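Local coordinates for aldehyde dehydrogenase family protein (Pseudomonas syringae pv. tomato, PDB 5IUV) that oxidises indole-3-acetaldehyde with NAD+, probably to the auxin indole-3-acetic acid, as an aldehyde dehydrogenase linked to virulence, at residues I24-D38 with A49-A62. Sequence-based numbering, arbitrary orientation.
Sequences IQGEYTAAASGETFD and AKVASCDAADAQRA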
loop_
_atom_site.group_PDB
_atom_site.type_symbol
_atom_site.label_atom_id
_atom_site.label_comp_id
_atom_site.label_asym_id
_atom_site.label_seq_id
_atom_site.Cartn_x
_atom_site.Cartn_y
_atom_site.Cartn_z
ATOM N N ILE A 24 7.459 -27.010 -26.923
ATOM C CA ILE A 24 8.217 -27.332 -25.722
ATOM C C ILE A 24 9.681 -26.967 -25.923
ATOM O O ILE A 24 10.272 -27.337 -26.943
ATOM C CB ILE A 24 8.121 -28.834 -25.364
ATOM C CG1 ILE A 24 6.677 -29.248 -25.101
ATOM C CG2 ILE A 24 8.975 -29.137 -24.137
ATOM C CD1 ILE A 24 6.487 -30.747 -24.991
ATOM N N GLN A 25 10.250 -26.237 -24.966
ATOM C CA GLN A 25 11.672 -25.877 -24.986
ATOM C C GLN A 25 12.061 -25.196 -26.313
ATOM O O GLN A 25 13.017 -25.585 -26.983
ATOM C CB GLN A 25 12.530 -27.128 -24.719
ATOM C CG GLN A 25 14.027 -26.869 -24.457
ATOM C CD GLN A 25 14.285 -25.903 -23.309
ATOM O OE1 GLN A 25 13.555 -25.877 -22.316
ATOM N NE2 GLN A 25 15.339 -25.108 -23.440
ATOM N N GLY A 26 11.286 -24.183 -26.687
ATOM C CA GLY A 26 11.617 -23.340 -27.818
ATOM C C GLY A 26 11.334 -23.910 -29.197
ATOM O O GLY A 26 11.694 -23.280 -30.191
ATOM N N GLU A 27 10.695 -25.080 -29.269
ATOM C CA GLU A 27 10.420 -25.728 -30.559
ATOM C C GLU A 27 9.037 -26.355 -30.630
ATOM O O GLU A 27 8.552 -26.920 -29.654
ATOM C CB GLU A 27 11.469 -26.813 -30.862
ATOM C CG GLU A 27 12.867 -26.276 -31.134
ATOM C CD GLU A 27 13.859 -27.371 -31.499
ATOM O OE1 GLU A 27 13.458 -28.550 -31.571
ATOM O OE2 GLU A 27 15.044 -27.048 -31.719
ATOM N N TYR A 28 8.409 -26.266 -31.797
ATOM C CA TYR A 28 7.183 -27.010 -32.030
ATOM C C TYR A 28 7.529 -28.490 -32.075
ATOM O O TYR A 28 8.621 -28.863 -32.497
ATOM C CB TYR A 28 6.478 -26.552 -33.314
ATOM C CG TYR A 28 5.799 -25.211 -33.141
ATOM C CD1 TYR A 28 4.663 -25.090 -32.349
ATOM C CD2 TYR A 28 6.309 -24.064 -33.738
ATOM C CE1 TYR A 28 4.047 -23.862 -32.162
ATOM C CE2 TYR A 28 5.693 -22.833 -33.566
ATOM C CZ TYR A 28 4.565 -22.742 -32.776
ATOM O OH TYR A 28 3.948 -21.528 -32.590
ATOM N N THR A 29 6.612 -29.324 -31.604
ATOM C CA THR A 29 6.866 -30.752 -31.492
ATOM C C THR A 29 5.560 -31.524 -31.564
ATOM O O THR A 29 4.520 -31.039 -31.121
ATOM C CB THR A 29 7.601 -31.094 -30.166
ATOM O OG1 THR A 29 7.774 -32.510 -30.057
ATOM C CG2 THR A 29 6.799 -30.603 -28.965
ATOM N N ALA A 30 5.604 -32.725 -32.128
ATOM C CA ALA A 30 4.452 -33.607 -32.054
ATOM C C ALA A 30 4.327 -34.092 -30.620
ATOM O O ALA A 30 5.270 -33.985 -29.836
ATOM C CB ALA A 30 4.591 -34.779 -33.018
ATOM N N ALA A 31 3.162 -34.612 -30.262
ATOM C CA ALA A 31 3.039 -35.294 -28.983
ATOM C C ALA A 31 3.871 -36.573 -29.054
ATOM O O ALA A 31 4.082 -37.112 -30.138
ATOM C CB ALA A 31 1.586 -35.596 -28.664
ATOM N N ALA A 32 4.362 -37.035 -27.905
ATOM C CA ALA A 32 5.226 -38.215 -27.840
ATOM C C ALA A 32 4.618 -39.428 -28.559
ATOM O O ALA A 32 5.321 -40.181 -29.222
ATOM C CB ALA A 32 5.528 -38.562 -26.378
ATOM N N SER A 33 3.306 -39.592 -28.434
ATOM C CA SER A 33 2.585 -40.695 -29.061
ATOM C C SER A 33 2.424 -40.524 -30.568
ATOM O O SER A 33 2.151 -41.492 -31.286
ATOM C CB SER A 33 1.202 -40.826 -28.437
ATOM O OG SER A 33 0.444 -39.664 -28.725
ATOM N N GLY A 34 2.555 -39.286 -31.038
ATOM C CA GLY A 34 2.339 -38.970 -32.438
ATOM C C GLY A 34 0.874 -38.720 -32.751
ATOM O O GLY A 34 0.519 -38.416 -33.888
ATOM N N GLU A 35 0.025 -38.842 -31.734
ATOM C CA GLU A 35 -1.417 -38.728 -31.918
ATOM C C GLU A 35 -1.878 -37.291 -32.121
ATOM O O GLU A 35 -1.274 -36.348 -31.610
ATOM C CB GLU A 35 -2.149 -39.338 -30.722
ATOM C CG GLU A 35 -1.962 -40.846 -30.619
ATOM C CD GLU A 35 -2.752 -41.466 -29.483
ATOM O OE1 GLU A 35 -3.607 -40.766 -28.897
ATOM O OE2 GLU A 35 -2.518 -42.657 -29.178
ATOM N N THR A 36 -2.964 -37.144 -32.874
ATOM C CA THR A 36 -3.570 -35.841 -33.119
ATOM C C THR A 36 -5.086 -35.908 -32.930
ATOM O O THR A 36 -5.664 -36.996 -32.897
ATOM C CB THR A 36 -3.260 -35.325 -34.545
ATOM O OG1 THR A 36 -3.830 -36.214 -35.514
ATOM C CG2 THR A 36 -1.762 -35.235 -34.779
ATOM N N PHE A 37 -5.724 -34.747 -32.804
ATOM C CA PHE A 37 -7.178 -34.666 -32.902
ATOM C C PHE A 37 -7.550 -33.631 -33.959
ATOM O O PHE A 37 -6.814 -32.664 -34.178
ATOM C CB PHE A 37 -7.824 -34.330 -31.547
ATOM C CG PHE A 37 -7.463 -32.970 -30.997
ATOM C CD1 PHE A 37 -8.235 -31.858 -31.300
ATOM C CD2 PHE A 37 -6.383 -32.816 -30.140
ATOM C CE1 PHE A 37 -7.917 -30.602 -30.784
ATOM C CE2 PHE A 37 -6.058 -31.565 -29.616
ATOM C CZ PHE A 37 -6.827 -30.458 -29.934
ATOM N N ASP A 38 -8.680 -33.846 -34.623
ATOM C CA ASP A 38 -9.138 -32.920 -35.653
ATOM C C ASP A 38 -9.654 -31.623 -35.046
ATOM O O ASP A 38 -10.514 -31.635 -34.170
ATOM C CB ASP A 38 -10.235 -33.560 -36.507
ATOM C CG ASP A 38 -9.728 -34.712 -37.351
ATOM O OD1 ASP A 38 -8.498 -34.891 -37.464
ATOM O OD2 ASP A 38 -10.574 -35.436 -37.913
ATOM N N ALA A 49 -7.020 -28.010 -38.833
ATOM C CA ALA A 49 -5.711 -28.601 -38.600
ATOM C C ALA A 49 -5.816 -29.897 -37.830
ATOM O O ALA A 49 -6.789 -30.128 -37.105
ATOM C CB ALA A 49 -4.812 -27.632 -37.842
ATOM N N LYS A 50 -4.803 -30.741 -37.985
ATOM C CA LYS A 50 -4.635 -31.874 -37.096
ATOM C C LYS A 50 -3.705 -31.410 -35.985
ATOM O O LYS A 50 -2.559 -31.037 -36.229
ATOM C CB LYS A 50 -4.095 -33.094 -37.846
ATOM C CG LYS A 50 -5.106 -33.681 -38.844
ATOM C CD LYS A 50 -4.707 -35.071 -39.329
ATOM C CE LYS A 50 -5.777 -35.673 -40.237
ATOM N NZ LYS A 50 -7.031 -36.027 -39.516
ATOM N N VAL A 51 -4.228 -31.398 -34.764
ATOM C CA VAL A 51 -3.537 -30.811 -33.626
ATOM C C VAL A 51 -2.966 -31.884 -32.707
ATOM O O VAL A 51 -3.630 -32.879 -32.434
ATOM C CB VAL A 51 -4.495 -29.901 -32.824
ATOM C CG1 VAL A 51 -3.826 -29.359 -31.565
ATOM C CG2 VAL A 51 -5.003 -28.771 -33.708
ATOM N N ALA A 52 -1.742 -31.673 -32.225
ATOM C CA ALA A 52 -1.093 -32.627 -31.329
ATOM C C ALA A 52 -1.973 -32.937 -30.118
ATOM O O ALA A 52 -2.498 -32.031 -29.472
ATOM C CB ALA A 52 0.260 -32.095 -30.880
ATOM N N SER A 53 -2.165 -34.221 -29.839
ATOM C CA SER A 53 -2.956 -34.641 -28.691
ATOM C C SER A 53 -2.028 -35.098 -27.572
ATOM O O SER A 53 -1.679 -36.273 -27.495
ATOM C CB SER A 53 -3.932 -35.763 -29.080
ATOM O OG SER A 53 -4.771 -36.107 -27.993
ATOM N N CYS A 54 -1.621 -34.163 -26.712
ATOM C CA CYS A 54 -0.649 -34.463 -25.669
ATOM C C CYS A 54 -1.238 -35.288 -24.528
ATOM O O CYS A 54 -2.452 -35.307 -24.320
ATOM C CB CYS A 54 -0.052 -33.165 -25.119
ATOM S SG CYS A 54 0.831 -32.236 -26.383
ATOM N N ASP A 55 -0.358 -35.970 -23.798
ATOM C CA ASP A 55 -0.757 -36.833 -22.693
ATOM C C ASP A 55 0.257 -36.666 -21.560
ATOM O O ASP A 55 1.051 -35.718 -21.569
ATOM C CB ASP A 55 -0.848 -38.296 -23.152
ATOM C CG ASP A 55 -1.880 -39.109 -22.362
ATOM O OD1 ASP A 55 -2.006 -38.919 -21.130
ATOM O OD2 ASP A 55 -2.567 -39.951 -22.982
ATOM N N ALA A 56 0.246 -37.595 -20.606
ATOM C CA ALA A 56 1.081 -37.486 -19.409
ATOM C C ALA A 56 2.575 -37.336 -19.721
ATOM O O ALA A 56 3.281 -36.586 -19.039
ATOM C CB ALA A 56 0.857 -38.690 -18.503
ATOM N N ALA A 57 3.052 -38.041 -20.744
ATOM C CA ALA A 57 4.472 -37.988 -21.098
ATOM C C ALA A 57 4.894 -36.592 -21.550
ATOM O O ALA A 57 6.005 -36.128 -21.258
ATOM C CB ALA A 57 4.786 -39.006 -22.184
ATOM N N ASP A 58 4.004 -35.921 -22.270
ATOM C CA ASP A 58 4.285 -34.580 -22.753
ATOM C C ASP A 58 4.251 -33.564 -21.612
ATOM O O ASP A 58 5.046 -32.619 -21.598
ATOM C CB ASP A 58 3.298 -34.203 -23.858
ATOM C CG ASP A 58 3.249 -35.246 -24.959
ATOM O OD1 ASP A 58 4.241 -35.367 -25.711
ATOM O OD2 ASP A 58 2.230 -35.961 -25.059
ATOM N N ALA A 59 3.337 -33.764 -20.664
ATOM C CA ALA A 59 3.309 -32.961 -19.449
ATOM C C ALA A 59 4.641 -33.077 -18.715
ATOM O O ALA A 59 5.203 -32.080 -18.274
ATOM C CB ALA A 59 2.163 -33.391 -18.536
ATOM N N GLN A 60 5.140 -34.303 -18.588
ATOM C CA GLN A 60 6.427 -34.533 -17.942
ATOM C C GLN A 60 7.560 -33.777 -18.628
ATOM O O GLN A 60 8.367 -33.127 -17.963
ATOM C CB GLN A 60 6.752 -36.025 -17.909
ATOM C CG GLN A 60 8.105 -36.342 -17.283
ATOM C CD GLN A 60 8.196 -35.924 -15.815
ATOM O OE1 GLN A 60 7.218 -35.995 -15.066
ATOM N NE2 GLN A 60 9.379 -35.496 -15.400
ATOM N N ARG A 61 7.628 -33.854 -19.956
ATOM C CA ARG A 61 8.705 -33.180 -20.663
ATOM C C ARG A 61 8.564 -31.664 -20.557
ATOM O O ARG A 61 9.557 -30.957 -20.417
ATOM C CB ARG A 61 8.762 -33.598 -22.137
ATOM C CG ARG A 61 9.990 -33.045 -22.852
ATOM C CD ARG A 61 10.385 -33.863 -24.082
ATOM N NE ARG A 61 9.488 -33.683 -25.221
ATOM C CZ ARG A 61 9.639 -32.738 -26.146
ATOM N NH1 ARG A 61 10.642 -31.871 -26.056
ATOM N NH2 ARG A 61 8.785 -32.655 -27.162
ATOM N N ALA A 62 7.333 -31.167 -20.623
ATOM C CA ALA A 62 7.120 -29.722 -20.557
ATOM C C ALA A 62 7.489 -29.178 -19.174
ATOM O O ALA A 62 8.050 -28.083 -19.053
ATOM C CB ALA A 62 5.677 -29.380 -20.898
HETATM O O HOH W 1 10.442 -29.634 -28.349
HETATM O O HOH W 2 6.162 -33.813 -27.255
HETATM O O HOH W 3 1.881 -38.455 -26.066
HETATM O O HOH W 4 -0.853 -38.713 -26.803
HETATM O O HOH W 5 -5.373 -38.662 -28.597
#
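Phe37 and Val51 form the antiparallel, hydrogen-bonded pair that ties together the strands of the 36-40/47-52 beta hairpin: Phe37 N reaches Val51 O at 2.8 Å, and Val51 N returns to Phe37 O. A third backbone bond, Ser53 N to Glu35 O, carries the ladder past the strands, its donor lying above the carbonyl plane.

Flat groups are covered by aliphatic carbons. Val51 CB makes a CH-pi contact over one face of the Phe37 ring, 4.0 Å from its centroid, while Ser53 CB meets the ring edge. Phe37 is also close to Glu194, an NAD-binding residue. Ile24 CD1 lies over a face of the Arg61 guanidinium, offset toward the rim, 3.7 Å from NH2.

Charged side chains are used in two ways. Lys50 bends at its last torsion (chi4 -69°) to bring NZ within 2.8 Å of Asp38 OD1, an exposed salt bridge. Buried Asp58 instead binds backbone: OD1 takes Ala32 N on its syn lone pair at 2.8 Å, and OD2 takes Asp55 N on its anti lone pair. One water links OD1, Ala30 O and Arg61 NH2; another joins OD2 to Ser33 N.

With both oxygens engaged, Asp58 is fixed in rotation and clasps the type I turn 31-34 to the start of helix 56-72; its charge is probably stabilised by these N-H donors and water-linked Arg61.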